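Local coordinates for hemoglobin-like protein (Methylacidiphilum infernorum, PDB 4NK2) that binds heme in a group II truncated hemoglobin fold and probably binds and carries oxygen, at residues A[52-57]-A[103-108]; A[60-65]-A[149-154]; A[129-134]-A[171-176]. All coordinates share one frame; numbering follows the deposited sequence.

Contact 1: residues A[52-57]-A[103-108]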
loop_
_atom_site.group_PDB
_atom_site.type_symbol
_atom_site.label_atom_id
_atom_site.label_comp_id
_atom_site.label_asym_id
_atom_site.label_seq_id
_atom_site.Cartn_x
_atom_site.Cartn_y
_atom_site.Cartn_z
ATOM N N LYS A 52 -4.693 -27.156 -16.143
ATOM C CA LYS A 52 -3.896 -27.469 -17.328
ATOM C C LYS A 52 -4.717 -27.462 -18.617
ATOM O O LYS A 52 -4.149 -27.408 -19.712
ATOM C CB LYS A 52 -3.218 -28.831 -17.160
ATOM C CG LYS A 52 -2.306 -29.236 -18.321
ATOM C CD LYS A 52 -1.411 -30.414 -17.906
ATOM C CE LYS A 52 -0.438 -30.832 -19.005
ATOM N NZ LYS A 52 0.381 -32.019 -18.600
ATOM N N LYS A 53 -6.032 -27.519 -18.494
ATOM C CA LYS A 53 -6.900 -27.426 -19.650
ATOM C C LYS A 53 -6.631 -26.168 -20.450
ATOM O O LYS A 53 -6.783 -26.172 -21.643
ATOM C CB LYS A 53 -8.368 -27.468 -19.235
ATOM C CG LYS A 53 -8.775 -28.733 -18.530
ATOM C CD LYS A 53 -10.272 -28.851 -18.412
ATOM C CE LYS A 53 -10.883 -27.649 -17.736
ATOM N NZ LYS A 53 -11.035 -27.845 -16.269
ATOM N N VAL A 54 -6.235 -25.091 -19.794
ATOM C CA VAL A 54 -5.979 -23.836 -20.496
ATOM C C VAL A 54 -4.849 -24.009 -21.506
ATOM O O VAL A 54 -4.989 -23.635 -22.671
ATOM C CB VAL A 54 -5.649 -22.686 -19.517
ATOM C CG1 VAL A 54 -5.328 -21.412 -20.282
ATOM C CG2 VAL A 54 -6.827 -22.438 -18.588
ATOM N N TYR A 55 -3.727 -24.572 -21.061
ATOM C CA TYR A 55 -2.596 -24.845 -21.943
ATOM C C TYR A 55 -2.993 -25.813 -23.050
ATOM O O TYR A 55 -2.556 -25.683 -24.196
ATOM C CB TYR A 55 -1.453 -25.465 -21.145
ATOM C CG TYR A 55 -0.292 -25.968 -21.982
ATOM C CD1 TYR A 55 0.571 -25.085 -22.628
ATOM C CD2 TYR A 55 -0.038 -27.333 -22.097
ATOM C CE1 TYR A 55 1.646 -25.555 -23.387
ATOM C CE2 TYR A 55 1.026 -27.809 -22.839
ATOM C CZ TYR A 55 1.864 -26.919 -23.479
ATOM O OH TYR A 55 2.923 -27.406 -24.211
ATOM N N LEU A 56 -3.808 -26.800 -22.697
ATOM C CA LEU A 56 -4.259 -27.789 -23.673
ATOM C C LEU A 56 -5.105 -27.132 -24.770
ATOM O O LEU A 56 -4.906 -27.396 -25.958
ATOM C CB LEU A 56 -5.052 -28.883 -22.963
ATOM C CG LEU A 56 -4.352 -30.207 -22.623
ATOM C CD1 LEU A 56 -2.862 -30.132 -22.740
ATOM C CD2 LEU A 56 -4.742 -30.688 -21.237
ATOM N N ALA A 57 -6.027 -26.257 -24.369
ATOM C CA ALA A 57 -6.900 -25.563 -25.322
ATOM C C ALA A 57 -6.169 -24.500 -26.143
ATOM O O ALA A 57 -6.373 -24.380 -27.351
ATOM C CB ALA A 57 -8.094 -24.936 -24.591
ATOM N N GLU A 103 3.665 -21.489 -18.079
ATOM C CA GLU A 103 3.836 -22.455 -16.992
ATOM C C GLU A 103 2.591 -22.556 -16.125
ATOM O O GLU A 103 2.094 -23.658 -15.833
ATOM C CB GLU A 103 5.056 -22.093 -16.124
ATOM C CG GLU A 103 5.211 -23.024 -14.914
ATOM C CD GLU A 103 6.572 -22.902 -14.208
ATOM O OE1 GLU A 103 7.451 -22.135 -14.678
ATOM O OE2 GLU A 103 6.759 -23.588 -13.171
ATOM N N MET A 104 2.076 -21.411 -15.716
ATOM C CA MET A 104 0.931 -21.354 -14.830
ATOM C C MET A 104 -0.348 -21.884 -15.453
ATOM O O MET A 104 -1.247 -22.280 -14.754
ATOM C CB MET A 104 0.720 -19.934 -14.335
ATOM C CG MET A 104 1.833 -19.425 -13.458
ATOM S SD MET A 104 2.073 -20.440 -12.023
ATOM C CE MET A 104 3.712 -21.018 -12.245
ATOM N N CYS A 105 -0.416 -21.885 -16.773
ATOM C CA CYS A 105 -1.560 -22.473 -17.468
ATOM C C CYS A 105 -1.402 -23.973 -17.690
ATOM O O CYS A 105 -2.291 -24.614 -18.272
ATOM C CB CYS A 105 -1.802 -21.769 -18.800
ATOM S SG CYS A 105 -2.502 -20.123 -18.582
ATOM N N GLY A 106 -0.283 -24.537 -17.232
ATOM C CA GLY A 106 -0.075 -25.980 -17.317
ATOM C C GLY A 106 0.963 -26.414 -18.335
ATOM O O GLY A 106 1.130 -27.613 -18.594
ATOM N N GLY A 107 1.671 -25.455 -18.921
ATOM C CA GLY A 107 2.711 -25.792 -19.879
ATOM C C GLY A 107 4.014 -26.148 -19.179
ATOM O O GLY A 107 4.038 -26.281 -17.955
ATOM N N PRO A 108 5.104 -26.307 -19.949
ATOM C CA PRO A 108 6.395 -26.640 -19.336
ATOM C C PRO A 108 6.824 -25.553 -18.343
ATOM O O PRO A 108 6.342 -24.424 -18.423
ATOM C CB PRO A 108 7.351 -26.675 -20.535
ATOM C CG PRO A 108 6.453 -27.018 -21.718
ATOM C CD PRO A 108 5.187 -26.251 -21.423
#

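Contact 2: residues A[60-65]-A[149-154]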
loop_
_atom_site.group_PDB
_atom_site.type_symbol
_atom_site.label_atom_id
_atom_site.label_comp_id
_atom_site.label_asym_id
_atom_site.label_seq_id
_atom_site.Cartn_x
_atom_site.Cartn_y
_atom_site.Cartn_z
ATOM N N GLU A 60 1.056 -23.328 -26.446
ATOM C CA GLU A 60 2.109 -22.405 -26.064
ATOM C C GLU A 60 2.177 -21.166 -26.948
ATOM O O GLU A 60 2.254 -20.071 -26.452
ATOM C CB GLU A 60 3.464 -23.104 -26.027
ATOM C CG GLU A 60 4.601 -22.166 -25.769
ATOM C CD GLU A 60 5.899 -22.860 -25.438
ATOM O OE1 GLU A 60 5.898 -24.065 -25.182
ATOM O OE2 GLU A 60 6.928 -22.191 -25.441
ATOM N N GLU A 61 2.166 -21.338 -28.259
ATOM C CA GLU A 61 2.205 -20.225 -29.200
ATOM C C GLU A 61 1.194 -19.123 -28.887
ATOM O O GLU A 61 1.534 -17.966 -28.802
ATOM C CB GLU A 61 1.950 -20.757 -30.607
ATOM C CG GLU A 61 2.486 -19.919 -31.737
ATOM C CD GLU A 61 2.192 -20.520 -33.110
ATOM O OE1 GLU A 61 3.049 -21.227 -33.665
ATOM O OE2 GLU A 61 1.096 -20.278 -33.634
ATOM N N LEU A 62 -0.061 -19.505 -28.727
ATOM C CA LEU A 62 -1.136 -18.544 -28.476
ATOM C C LEU A 62 -0.931 -17.838 -27.145
ATOM O O LEU A 62 -1.176 -16.637 -27.026
ATOM C CB LEU A 62 -2.485 -19.265 -28.441
ATOM C CG LEU A 62 -3.722 -18.499 -28.913
ATOM C CD1 LEU A 62 -4.999 -19.082 -28.344
ATOM C CD2 LEU A 62 -3.624 -17.058 -28.569
ATOM N N LEU A 63 -0.514 -18.580 -26.126
ATOM C CA LEU A 63 -0.268 -17.946 -24.830
ATOM C C LEU A 63 0.857 -16.926 -24.933
ATOM O O LEU A 63 0.808 -15.866 -24.295
ATOM C CB LEU A 63 0.023 -18.998 -23.752
ATOM C CG LEU A 63 -1.185 -19.877 -23.395
ATOM C CD1 LEU A 63 -0.781 -21.051 -22.519
ATOM C CD2 LEU A 63 -2.239 -19.033 -22.689
ATOM N N ARG A 64 1.876 -17.210 -25.732
ATOM C CA ARG A 64 2.961 -16.233 -25.835
ATOM C C ARG A 64 2.489 -15.005 -26.622
ATOM O O ARG A 64 2.884 -13.870 -26.333
ATOM C CB ARG A 64 4.225 -16.856 -26.455
ATOM C CG ARG A 64 4.792 -18.038 -25.656
ATOM C CD ARG A 64 6.190 -18.442 -26.120
ATOM N NE ARG A 64 6.752 -19.441 -25.213
ATOM C CZ ARG A 64 7.425 -19.145 -24.103
ATOM N NH1 ARG A 64 7.634 -17.876 -23.762
ATOM N NH2 ARG A 64 7.883 -20.116 -23.323
ATOM N N LYS A 65 1.617 -15.227 -27.601
ATOM C CA LYS A 65 1.108 -14.115 -28.400
ATOM C C LYS A 65 0.180 -13.250 -27.567
ATOM O O LYS A 65 0.195 -12.017 -27.677
ATOM C CB LYS A 65 0.370 -14.621 -29.636
ATOM C CG LYS A 65 -0.184 -13.499 -30.508
ATOM C CD LYS A 65 -0.997 -14.071 -31.700
ATOM C CE LYS A 65 -1.591 -12.935 -32.512
ATOM N NZ LYS A 65 -2.160 -13.402 -33.802
ATOM N N HIS A 149 -8.266 -14.003 -29.940
ATOM C CA HIS A 149 -9.262 -15.072 -30.021
ATOM C C HIS A 149 -8.938 -16.229 -29.076
ATOM O O HIS A 149 -8.976 -17.411 -29.462
ATOM C CB HIS A 149 -9.400 -15.566 -31.475
ATOM C CG HIS A 149 -9.405 -14.454 -32.480
ATOM N ND1 HIS A 149 -10.271 -13.383 -32.397
ATOM C CD2 HIS A 149 -8.632 -14.230 -33.571
ATOM C CE1 HIS A 149 -10.032 -12.547 -33.394
ATOM N NE2 HIS A 149 -9.051 -13.046 -34.129
ATOM N N PHE A 150 -8.619 -15.884 -27.831
ATOM C CA PHE A 150 -8.420 -16.886 -26.796
ATOM C C PHE A 150 -9.639 -17.810 -26.780
ATOM O O PHE A 150 -10.778 -17.345 -26.834
ATOM C CB PHE A 150 -8.257 -16.204 -25.442
ATOM C CG PHE A 150 -7.549 -17.041 -24.429
ATOM C CD1 PHE A 150 -6.161 -17.170 -24.473
ATOM C CD2 PHE A 150 -8.260 -17.686 -23.418
ATOM C CE1 PHE A 150 -5.493 -17.934 -23.531
ATOM C CE2 PHE A 150 -7.602 -18.450 -22.465
ATOM C CZ PHE A 150 -6.214 -18.577 -22.518
ATOM N N PRO A 151 -9.401 -19.126 -26.705
ATOM C CA PRO A 151 -10.487 -20.110 -26.850
ATOM C C PRO A 151 -11.607 -19.876 -25.834
ATOM O O PRO A 151 -11.352 -19.715 -24.633
ATOM C CB PRO A 151 -9.788 -21.446 -26.585
ATOM C CG PRO A 151 -8.317 -21.180 -26.877
ATOM C CD PRO A 151 -8.090 -19.757 -26.462
ATOM N N LEU A 152 -12.850 -19.863 -26.305
ATOM C CA LEU A 152 -13.957 -19.481 -25.437
ATOM C C LEU A 152 -14.141 -20.448 -24.265
ATOM O O LEU A 152 -14.676 -20.069 -23.223
ATOM C CB LEU A 152 -15.255 -19.353 -26.251
ATOM C CG LEU A 152 -15.290 -18.203 -27.267
ATOM C CD1 LEU A 152 -16.530 -18.293 -28.163
ATOM C CD2 LEU A 152 -15.236 -16.835 -26.571
ATOM N N SER A 153 -13.690 -21.688 -24.429
ATOM C CA SER A 153 -13.893 -22.717 -23.406
ATOM C C SER A 153 -13.120 -22.434 -22.117
ATOM O O SER A 153 -13.515 -22.879 -21.035
ATOM C CB SER A 153 -13.464 -24.080 -23.934
ATOM O OG SER A 153 -12.083 -24.074 -24.263
ATOM N N VAL A 154 -12.019 -21.701 -22.225
ATOM C CA VAL A 154 -11.144 -21.489 -21.056
ATOM C C VAL A 154 -10.926 -20.019 -20.729
ATOM O O VAL A 154 -10.166 -19.677 -19.814
ATOM C CB VAL A 154 -9.790 -22.154 -21.267
ATOM C CG1 VAL A 154 -9.952 -23.661 -21.219
ATOM C CG2 VAL A 154 -9.226 -21.731 -22.617
#

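Contact 3: residues A[129-134]-A[171-176]. With HEM (protoporphyrin IX containing Fe), chain C.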
loop_
_atom_site.group_PDB
_atom_site.type_symbol
_atom_site.label_atom_id
_atom_site.label_comp_id
_atom_site.label_asym_id
_atom_site.label_seq_id
_atom_site.Cartn_x
_atom_site.Cartn_y
_atom_site.Cartn_z
ATOM N N ILE A 129 2.312 0.287 -7.884
ATOM C CA ILE A 129 1.073 -0.170 -8.513
ATOM C C ILE A 129 -0.090 0.230 -7.628
ATOM O O ILE A 129 -0.250 -0.321 -6.529
ATOM C CB ILE A 129 1.069 -1.701 -8.692
ATOM C CG1 ILE A 129 2.210 -2.132 -9.633
ATOM C CG2 ILE A 129 -0.324 -2.171 -9.242
ATOM C CD1 ILE A 129 2.508 -3.640 -9.639
ATOM N N ASP A 130 -0.897 1.180 -8.070
ATOM C CA ASP A 130 -2.094 1.558 -7.340
ATOM C C ASP A 130 -3.339 0.912 -7.924
ATOM O O ASP A 130 -3.238 0.131 -8.843
ATOM C CB ASP A 130 -2.243 3.076 -7.247
ATOM C CG ASP A 130 -2.428 3.738 -8.585
ATOM O OD1 ASP A 130 -2.728 3.062 -9.569
ATOM O OD2 ASP A 130 -2.278 4.961 -8.643
ATOM N N GLU A 131 -4.505 1.242 -7.384
ATOM C CA GLU A 131 -5.744 0.569 -7.756
ATOM C C GLU A 131 -6.055 0.777 -9.232
ATOM O O GLU A 131 -6.405 -0.172 -9.936
ATOM C CB GLU A 131 -6.904 1.046 -6.880
ATOM C CG GLU A 131 -6.657 0.875 -5.387
ATOM C CD GLU A 131 -5.913 2.062 -4.784
ATOM O OE1 GLU A 131 -5.400 2.920 -5.546
ATOM O OE2 GLU A 131 -5.855 2.144 -3.536
ATOM N N LYS A 132 -5.877 2.001 -9.709
ATOM C CA LYS A 132 -6.126 2.350 -11.098
ATOM C C LYS A 132 -5.189 1.640 -12.069
ATOM O O LYS A 132 -5.609 1.217 -13.129
ATOM C CB LYS A 132 -6.023 3.854 -11.290
ATOM C CG LYS A 132 -6.383 4.335 -12.663
ATOM C CD LYS A 132 -7.843 4.127 -12.948
ATOM C CE LYS A 132 -8.324 5.019 -14.072
ATOM N NZ LYS A 132 -9.671 4.637 -14.558
ATOM N N ALA A 133 -3.922 1.529 -11.702
ATOM C CA ALA A 133 -2.950 0.761 -12.486
ATOM C C ALA A 133 -3.416 -0.677 -12.719
ATOM O O ALA A 133 -3.288 -1.211 -13.827
ATOM C CB ALA A 133 -1.608 0.764 -11.794
ATOM N N ARG A 134 -3.930 -1.318 -11.674
ATOM C CA ARG A 134 -4.461 -2.670 -11.835
ATOM C C ARG A 134 -5.655 -2.683 -12.782
ATOM O O ARG A 134 -5.776 -3.590 -13.613
ATOM C CB ARG A 134 -4.870 -3.288 -10.492
ATOM C CG ARG A 134 -5.887 -4.426 -10.671
ATOM C CD ARG A 134 -6.228 -5.131 -9.356
ATOM N NE ARG A 134 -7.245 -6.159 -9.549
ATOM C CZ ARG A 134 -8.558 -5.959 -9.432
ATOM N NH1 ARG A 134 -9.031 -4.764 -9.092
ATOM N NH2 ARG A 134 -9.403 -6.964 -9.640
ATOM N N ASN A 171 0.385 -2.270 -4.455
ATOM C CA ASN A 171 1.264 -1.903 -3.343
ATOM C C ASN A 171 1.212 -0.420 -2.979
ATOM O O ASN A 171 1.883 0.029 -2.030
ATOM C CB ASN A 171 2.700 -2.346 -3.630
ATOM C CG ASN A 171 3.244 -1.761 -4.913
ATOM O OD1 ASN A 171 2.994 -0.588 -5.224
ATOM N ND2 ASN A 171 3.991 -2.569 -5.672
ATOM N N ARG A 172 0.405 0.336 -3.720
ATOM C CA ARG A 172 0.162 1.746 -3.400
ATOM C C ARG A 172 -1.335 1.951 -3.239
ATOM O O ARG A 172 -2.114 1.735 -4.185
ATOM C CB ARG A 172 0.701 2.647 -4.505
ATOM C CG ARG A 172 0.424 4.152 -4.289
ATOM C CD ARG A 172 1.174 4.701 -3.068
ATOM N NE ARG A 172 1.446 6.139 -3.151
ATOM C CZ ARG A 172 0.679 7.085 -2.614
ATOM N NH1 ARG A 172 -0.426 6.757 -1.944
ATOM N NH2 ARG A 172 1.028 8.359 -2.737
ATOM N N ARG A 173 -1.758 2.340 -2.042
ATOM C CA ARG A 173 -3.184 2.569 -1.801
ATOM C C ARG A 173 -3.483 4.063 -1.904
ATOM O O ARG A 173 -2.669 4.891 -1.480
ATOM C CB ARG A 173 -3.594 2.002 -0.442
ATOM C CG ARG A 173 -3.659 0.492 -0.429
ATOM C CD ARG A 173 -4.907 0.033 -1.204
ATOM N NE ARG A 173 -6.078 -0.029 -0.330
ATOM C CZ ARG A 173 -7.335 0.122 -0.738
ATOM N NH1 ARG A 173 -7.603 0.380 -2.017
ATOM N NH2 ARG A 173 -8.325 0.030 0.138
ATOM N N THR A 174 -4.627 4.405 -2.498
ATOM C CA THR A 174 -4.962 5.809 -2.748
ATOM C C THR A 174 -6.408 6.094 -2.392
ATOM O O THR A 174 -6.888 7.214 -2.609
ATOM C CB THR A 174 -4.769 6.207 -4.231
ATOM O OG1 THR A 174 -5.715 5.488 -5.041
ATOM C CG2 THR A 174 -3.350 5.911 -4.695
ATOM N N THR A 175 -7.095 5.072 -1.874
ATOM C CA THR A 175 -8.486 5.190 -1.432
ATOM C C THR A 175 -8.766 4.214 -0.292
ATOM O O THR A 175 -8.059 3.207 -0.150
ATOM C CB THR A 175 -9.498 4.893 -2.574
ATOM O OG1 THR A 175 -10.808 4.721 -2.014
ATOM C CG2 THR A 175 -9.131 3.590 -3.317
ATOM N N LEU A 176 -9.809 4.478 0.476
ATOM C CA LEU A 176 -10.262 3.570 1.507
ATOM C C LEU A 176 -11.095 2.432 0.931
ATOM O O LEU A 176 -11.252 1.409 1.562
ATOM C CB LEU A 176 -11.108 4.315 2.526
ATOM C CG LEU A 176 -10.518 4.991 3.761
ATOM C CD1 LEU A 176 -9.024 4.925 3.878
ATOM C CD2 LEU A 176 -11.012 6.395 3.867
HETATM C CHA HEM C . 6.936 -7.845 -14.076
HETATM C CHB HEM C . 3.581 -4.361 -14.075
HETATM C CHC HEM C . 0.304 -7.565 -12.404
HETATM C CHD HEM C . 3.242 -11.020 -14.195
HETATM C C1A HEM C . 6.366 -6.598 -14.139
HETATM C C2A HEM C . 7.055 -5.322 -14.315
HETATM C C3A HEM C . 6.102 -4.366 -14.313
HETATM C C4A HEM C . 4.803 -5.000 -14.131
HETATM C CMA HEM C . 6.288 -2.841 -14.484
HETATM C CAA HEM C . 8.593 -5.131 -14.464
HETATM C CBA HEM C . 9.150 -4.792 -13.066
HETATM C CGA HEM C . 10.661 -4.603 -12.967
HETATM O O1A HEM C . 11.108 -3.620 -12.311
HETATM O O2A HEM C . 11.450 -5.420 -13.517
HETATM C C1B HEM C . 2.413 -4.872 -13.531
HETATM C C2B HEM C . 1.237 -4.124 -13.114
HETATM C C3B HEM C . 0.331 -5.005 -12.652
HETATM C C4B HEM C . 0.887 -6.351 -12.758
HETATM C CMB HEM C . 1.036 -2.596 -13.199
HETATM C CAB HEM C . -1.058 -4.622 -12.108
HETATM C CBB HEM C . -1.758 -5.515 -11.397
HETATM C C1C HEM C . 0.783 -8.805 -12.788
HETATM C C2C HEM C . 0.111 -10.093 -12.684
HETATM C C3C HEM C . 0.937 -11.039 -13.172
HETATM C C4C HEM C . 2.155 -10.391 -13.619
HETATM C CMC HEM C . -1.294 -10.323 -12.084
HETATM C CAC HEM C . 0.682 -12.560 -13.296
HETATM C CBC HEM C . -0.558 -13.068 -13.268
HETATM C C1D HEM C . 4.534 -10.547 -14.213
HETATM C C2D HEM C . 5.746 -11.342 -14.339
HETATM C C3D HEM C . 6.887 -10.337 -14.312
HETATM C C4D HEM C . 6.264 -9.041 -14.161
HETATM C CMD HEM C . 5.889 -12.877 -14.494
HETATM C CAD HEM C . 8.396 -10.655 -14.390
HETATM C CBD HEM C . 8.843 -11.037 -12.976
HETATM C CGD HEM C . 10.321 -11.348 -13.036
HETATM O O1D HEM C . 11.122 -10.396 -13.192
HETATM O O2D HEM C . 10.692 -12.548 -12.940
HETATM N NA HEM C . 5.009 -6.360 -14.035
HETATM N NB HEM C . 2.148 -6.214 -13.298
HETATM N NC HEM C . 2.021 -9.043 -13.370
HETATM N ND HEM C . 4.885 -9.210 -14.112
HETATM FE FE HEM C . 3.517 -7.716 -13.610
#

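Contact 1: residues A[52-57]-A[103-108]
Tyr55 lies with one ring face over Gly107, in the Gly106-Gly107 pair, where no side chain intervenes. Its CG is anti to the backbone N (chi1 172°), which swings the ring into this place. The CA of Gly107 stands 3.5 Å from the Tyr55 ring centroid, only 9° off the ring normal, a CH-pi contact centred on the face. A beta carbon on Gly107 would run into Tyr55 CE1 and Pro108 CD, consistent with glycine here. Farther along the ring, Tyr55 OH reaches Pro108 CD at 3.8 Å, the two side chains crossing at about a right angle. At the root of the side chain, Tyr55 N donates to Cys105 O over 3.1 Å; the bond is bent (142° at the hydrogen), with the donor above the carbonyl plane. Lys52 CA adds a CA-H...O contact to the same Cys105 O at 3.4 Å, and the extended Lys52 chain runs alongside Gly106 O. On the buried side, Val54 CG1 meets Cys105 SG at 3.5 Å, and Phe158 and Leu63 also pack on Cys105. An alanine at Tyr55 would remove the ring over Gly107 and beside Pro108, and would probably loosen the packing of the glycine turn against helix 53-75. Gly106 has positive phi and two bonds run back into the last turn, among them Gly106 N to Glu103 O: a Schellman motif ending helix 87-104; the contact thus joins that C-terminal cap to the first turn of helix 53-75 in the globin fold.

Contact 2: residues A[60-65]-A[149-154]
Leu63 has CG anti to its carbonyl carbon (chi1 -68°) and CD1 and CD2 spread beyond it, while Phe150 has CG anti to its backbone N (chi1 -158°); together these torsions carry a methyl and a ring to the same place. Leu63 CD2 arrives at the edge of the Phe150 ring, near its plane, and comes within 3.5 Å of Phe150 CE1, the side chains crossing obliquely. Leu62, one residue earlier on the helix, points its CB toward the loop, and its CD1 meets Pro151 CD tip to tip at 3.7 Å. That methyl also lies 4.5 Å from Phe150 CD1, approaching the ring obliquely. Pro151 CD itself sits 3.4 Å above one face of the Phe150 ring, offset toward the rim, so the aromatic is bordered by its own neighbour as well as by the helix. No hydrogen bond crosses this apolar interface, which joins helix 53-75 of the globin fold to the turn between helices 131-147 and 155-165. That turn opens at His149, whose positive phi (57°) belongs to a Schellman motif, and closes at Val154, the N-cap position of the next helix. Phe158 packs on Phe150 from within the fold. Away from the loop, Arg64 grips Glu60 side-on: NE and NH2 both donate to Glu60 OE2, the NE bond being 2.8 Å and directed to the anti lone pair. Arg64 NH2 has a second salt bridge, to Asp99 on helix 87-104.

Contact 3: residues A[129-134]-A[171-176]
A capped helix start that helps line the heme pocket forms this contact: Asp130 is the N-cap of helix 131-147, its OD1 accepting from Ala133 N at 2.9 Å. Just before it, Ile129 is tied down from both ends of its backbone. Ile129 N gives a nearly straight bond (176°) to Asn171 OD1 at 2.9 Å, while Ile129 O accepts from Asn171 N and Arg172 N. Its side chain turns to the heme, with Ile129 CD1 3.7 Å from HEM C2B. Glu131, bent at chi2 (86°), brings its carboxylate to segment 171-176. There Glu131 OE2 takes Thr174 N on its syn lone pair at 2.8 Å and Arg173 NH1 on its anti lone pair at 2.9 Å, a salt bridge with flat groups 62° apart. Thr174 OG1 donates to Glu131 OE1 over 2.6 Å from above the carboxylate plane. Three donors grip one buried carboxylate, which probably keeps it ionised. Arg173 NE forms a salt bridge to Asp41 of strand 35-48 and NH2 is hydrogen-bonded to Glu177 O, while Arg172 NH2 binds Phe125 O of the second subunit, so the segment after helix 155-165 links the start of helix 131-147 to that strand and the dimer partner.

Overall arrangement
From the N terminus, the chain passes strand 35-48 and enters helix 53-75; the end of helix 87-104 returns to the first turn of helix 53-75 in contact 1, closing a loop of 45 mostly helical residues. Contact 2 opens farther along helix 53-75, before that loop closes, and reaches the turn ahead of helix 155-165; the two therefore cross. They also touch, Val54 CG1 lying 3.7 Å from Phe150 CZ, and their centres are 10 Å apart. Contact 3 follows contact 1 in series but crosses contact 2, starting at helix 131-147 and ending beyond helix 155-165. It lies on the opposite side of the chain's centre, about 30 Å from contact 1 between centres.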